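Local atomic coordinates of dimeric protein of unknown function and ferredoxin-like fold (Bacteroides fragilis, PDB entry 3FMB), a protein that is of unknown function but forms a dimer of ferredoxin-like subunits and belongs to the stress responsive A/B barrel (Dabb) family. Residues F82-L85 with D86-K89. Numbering follows the deposited sequence.
Sequences FDNL and DDVK. With EDO (1,2-ethanediol), chain F.
Phe82 turns one ring face to Val88, whose CA sits over the ring centre, 4.2 Å from the centroid and 8° off the normal, a CH-pi contact. Val88 CG2, anti to its own carbonyl carbon, reaches Phe82 CD1 at 3.5 Å, the two side chains crossing at about a right angle. Val88 and Phe82 also pack on His23 of strand 21-29, joining the helix to the sheet. Asn84 is the N-cap residue where strand 76-82 of the ferredoxin-like fold turns into helix 85-93. With chi1 at 56°, Asn84 CG lies between backbone N and carbonyl carbon, bringing the amide toward the first turn, and Asn84 OD1 accepts from Asp87 N at 2.9 Å, the donor nearly along the C=O axis. Helical i to i+4 hydrogen bonds join Val88 N to Asn84 O (3.2 Å) and Lys89 N to Leu85 O (3.1 Å). Two waters tie the Asp87 carboxylate to the loop: one donates to Asp87 OD2 and accepts from Asp83 N, the other donates to Asp87 OD1 and accepts from Asn84 ND2. Asp83 OD2 lies 3.9 Å from Asp87 OD2, a like-charge approach probably eased by Arg60's salt bridge to Asp83. Leu85 packs on Met68 of the second subunit.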
ATOM      1  N   PHE A  82      -1.597   3.219 -13.272  1.00 28.83           N
ATOM      2  CA  PHE A  82      -1.002   3.831 -14.477  1.00 27.08           C
ATOM      3  C   PHE A  82      -0.818   2.738 -15.532  1.00 28.44           C
ATOM      4  O   PHE A  82      -0.862   1.549 -15.222  1.00 28.83           O
ATOM      5  CB  PHE A  82       0.367   4.465 -14.169  1.00 24.05           C
ATOM      6  CG  PHE A  82       0.317   5.563 -13.135  1.00 27.30           C
ATOM      7  CD1 PHE A  82       0.417   5.271 -11.774  1.00 25.27           C
ATOM      8  CD2 PHE A  82       0.201   6.893 -13.533  1.00 27.54           C
ATOM      9  CE1 PHE A  82       0.375   6.322 -10.817  1.00 24.59           C
ATOM     10  CE2 PHE A  82       0.139   7.912 -12.626  1.00 26.31           C
ATOM     11  CZ  PHE A  82       0.236   7.651 -11.260  1.00 25.04           C
ATOM     12  N   ASP A  83      -0.566   3.142 -16.765  1.00 29.60           N
ATOM     13  CA  ASP A  83      -0.335   2.177 -17.846  1.00 29.15           C
ATOM     14  C   ASP A  83       1.001   1.477 -17.738  1.00 29.43           C
ATOM     15  O   ASP A  83       1.126   0.314 -18.128  1.00 31.15           O
ATOM     16  CB  ASP A  83      -0.401   2.876 -19.195  1.00 30.39           C
ATOM     17  CG  ASP A  83      -1.787   3.342 -19.539  1.00 32.34           C
ATOM     18  OD1 ASP A  83      -2.781   2.906 -18.911  1.00 36.34           O
ATOM     19  OD2 ASP A  83      -1.882   4.163 -20.455  1.00 39.57           O
ATOM     20  N   ASN A  84       2.001   2.187 -17.235  1.00 29.53           N
ATOM     21  CA  ASN A  84       3.369   1.666 -17.170  1.00 29.47           C
ATOM     22  C   ASN A  84       4.243   2.515 -16.253  1.00 28.79           C
ATOM     23  O   ASN A  84       3.804   3.568 -15.770  1.00 26.75           O
ATOM     24  CB  ASN A  84       3.951   1.625 -18.594  1.00 31.28           C
ATOM     25  CG  ASN A  84       3.898   2.965 -19.253  1.00 29.39           C
ATOM     26  OD1 ASN A  84       4.446   3.946 -18.727  1.00 26.45           O
ATOM     27  ND2 ASN A  84       3.203   3.045 -20.379  1.00 28.00           N
ATOM     28  N   LEU A  85       5.481   2.079 -16.017  1.00 28.77           N
ATOM     29  CA  LEU A  85       6.369   2.805 -15.097  1.00 27.87           C
ATOM     30  C   LEU A  85       6.834   4.164 -15.618  1.00 28.21           C
ATOM     31  O   LEU A  85       7.183   5.009 -14.839  1.00 27.29           O
ATOM     32  CB  LEU A  85       7.613   1.993 -14.740  1.00 28.30           C
ATOM     33  CG  LEU A  85       7.506   0.853 -13.750  1.00 33.39           C
ATOM     34  CD1 LEU A  85       8.893   0.295 -13.560  1.00 29.27           C
ATOM     35  CD2 LEU A  85       6.856   1.335 -12.391  1.00 27.07           C
ATOM     36  N   ASP A  86       6.869   4.354 -16.934  1.00 26.85           N
ATOM     37  CA  ASP A  86       7.248   5.654 -17.513  1.00 27.08           C
ATOM     38  C   ASP A  86       6.202   6.684 -17.083  1.00 26.21           C
ATOM     39  O   ASP A  86       6.523   7.822 -16.709  1.00 24.77           O
ATOM     40  CB  ASP A  86       7.305   5.574 -19.044  1.00 25.82           C
ATOM     41  CG  ASP A  86       8.609   4.964 -19.582  1.00 34.70           C
ATOM     42  OD1 ASP A  86       9.652   4.898 -18.883  1.00 29.10           O
ATOM     43  OD2 ASP A  86       8.597   4.571 -20.766  1.00 35.40           O
ATOM     44  N   ASP A  87       4.939   6.263 -17.103  1.00 26.70           N
ATOM     45  CA  ASP A  87       3.838   7.132 -16.675  1.00 25.01           C
ATOM     46  C   ASP A  87       3.882   7.416 -15.171  1.00 24.82           C
ATOM     47  O   ASP A  87       3.594   8.528 -14.743  1.00 23.59           O
ATOM     48  CB  ASP A  87       2.497   6.537 -17.085  1.00 21.88           C
ATOM     49  CG  ASP A  87       2.207   6.673 -18.596  1.00 30.44           C
ATOM     50  OD1 ASP A  87       3.039   7.220 -19.337  1.00 28.66           O
ATOM     51  OD2 ASP A  87       1.126   6.225 -19.021  1.00 31.66           O
ATOM     52  N   VAL A  88       4.204   6.409 -14.355  1.00 26.06           N
ATOM     53  CA  VAL A  88       4.401   6.631 -12.916  1.00 25.81           C
ATOM     54  C   VAL A  88       5.465   7.722 -12.692  1.00 26.62           C
ATOM     55  O   VAL A  88       5.299   8.596 -11.867  1.00 26.88           O
ATOM     56  CB  VAL A  88       4.821   5.327 -12.176  1.00 27.05           C
ATOM     57  CG1 VAL A  88       5.181   5.606 -10.720  1.00 27.15           C
ATOM     58  CG2 VAL A  88       3.741   4.270 -12.302  1.00 26.58           C
ATOM     59  N   LYS A  89       6.555   7.665 -13.450  1.00 27.86           N
ATOM     60  CA  LYS A  89       7.645   8.603 -13.293  1.00 26.84           C
ATOM     61  C   LYS A  89       7.248  10.007 -13.796  1.00 24.30           C
ATOM     62  O   LYS A  89       7.613  11.029 -13.190  1.00 24.60           O
ATOM     63  CB  LYS A  89       8.887   8.092 -13.966  1.00 26.39           C
ATOM     64  CG  LYS A  89      10.048   9.110 -13.941  1.00 36.54           C
ATOM     65  CD  LYS A  89      11.421   8.501 -13.632  1.00 51.42           C
ATOM     66  CE  LYS A  89      12.115   9.280 -12.512  1.00 54.83           C
ATOM     67  NZ  LYS A  89      11.441   9.006 -11.208  1.00 61.08           N
TER
HETATM   68  C1  EDO F 101      10.576   5.515 -10.177  1.00 42.27           C
HETATM   69  O1  EDO F 101      11.263   5.279  -8.931  1.00 52.82           O
HETATM   70  C2  EDO F 101       9.138   5.972  -9.949  1.00 48.50           C
HETATM   71  O2  EDO F 101       8.916   7.367 -10.327  1.00 54.10           O
HETATM   72  O   HOH W   1      -1.150   5.919 -17.415  1.00 32.85           O
HETATM   73  O   HOH W   2       3.621   5.746 -21.560  1.00 40.59           O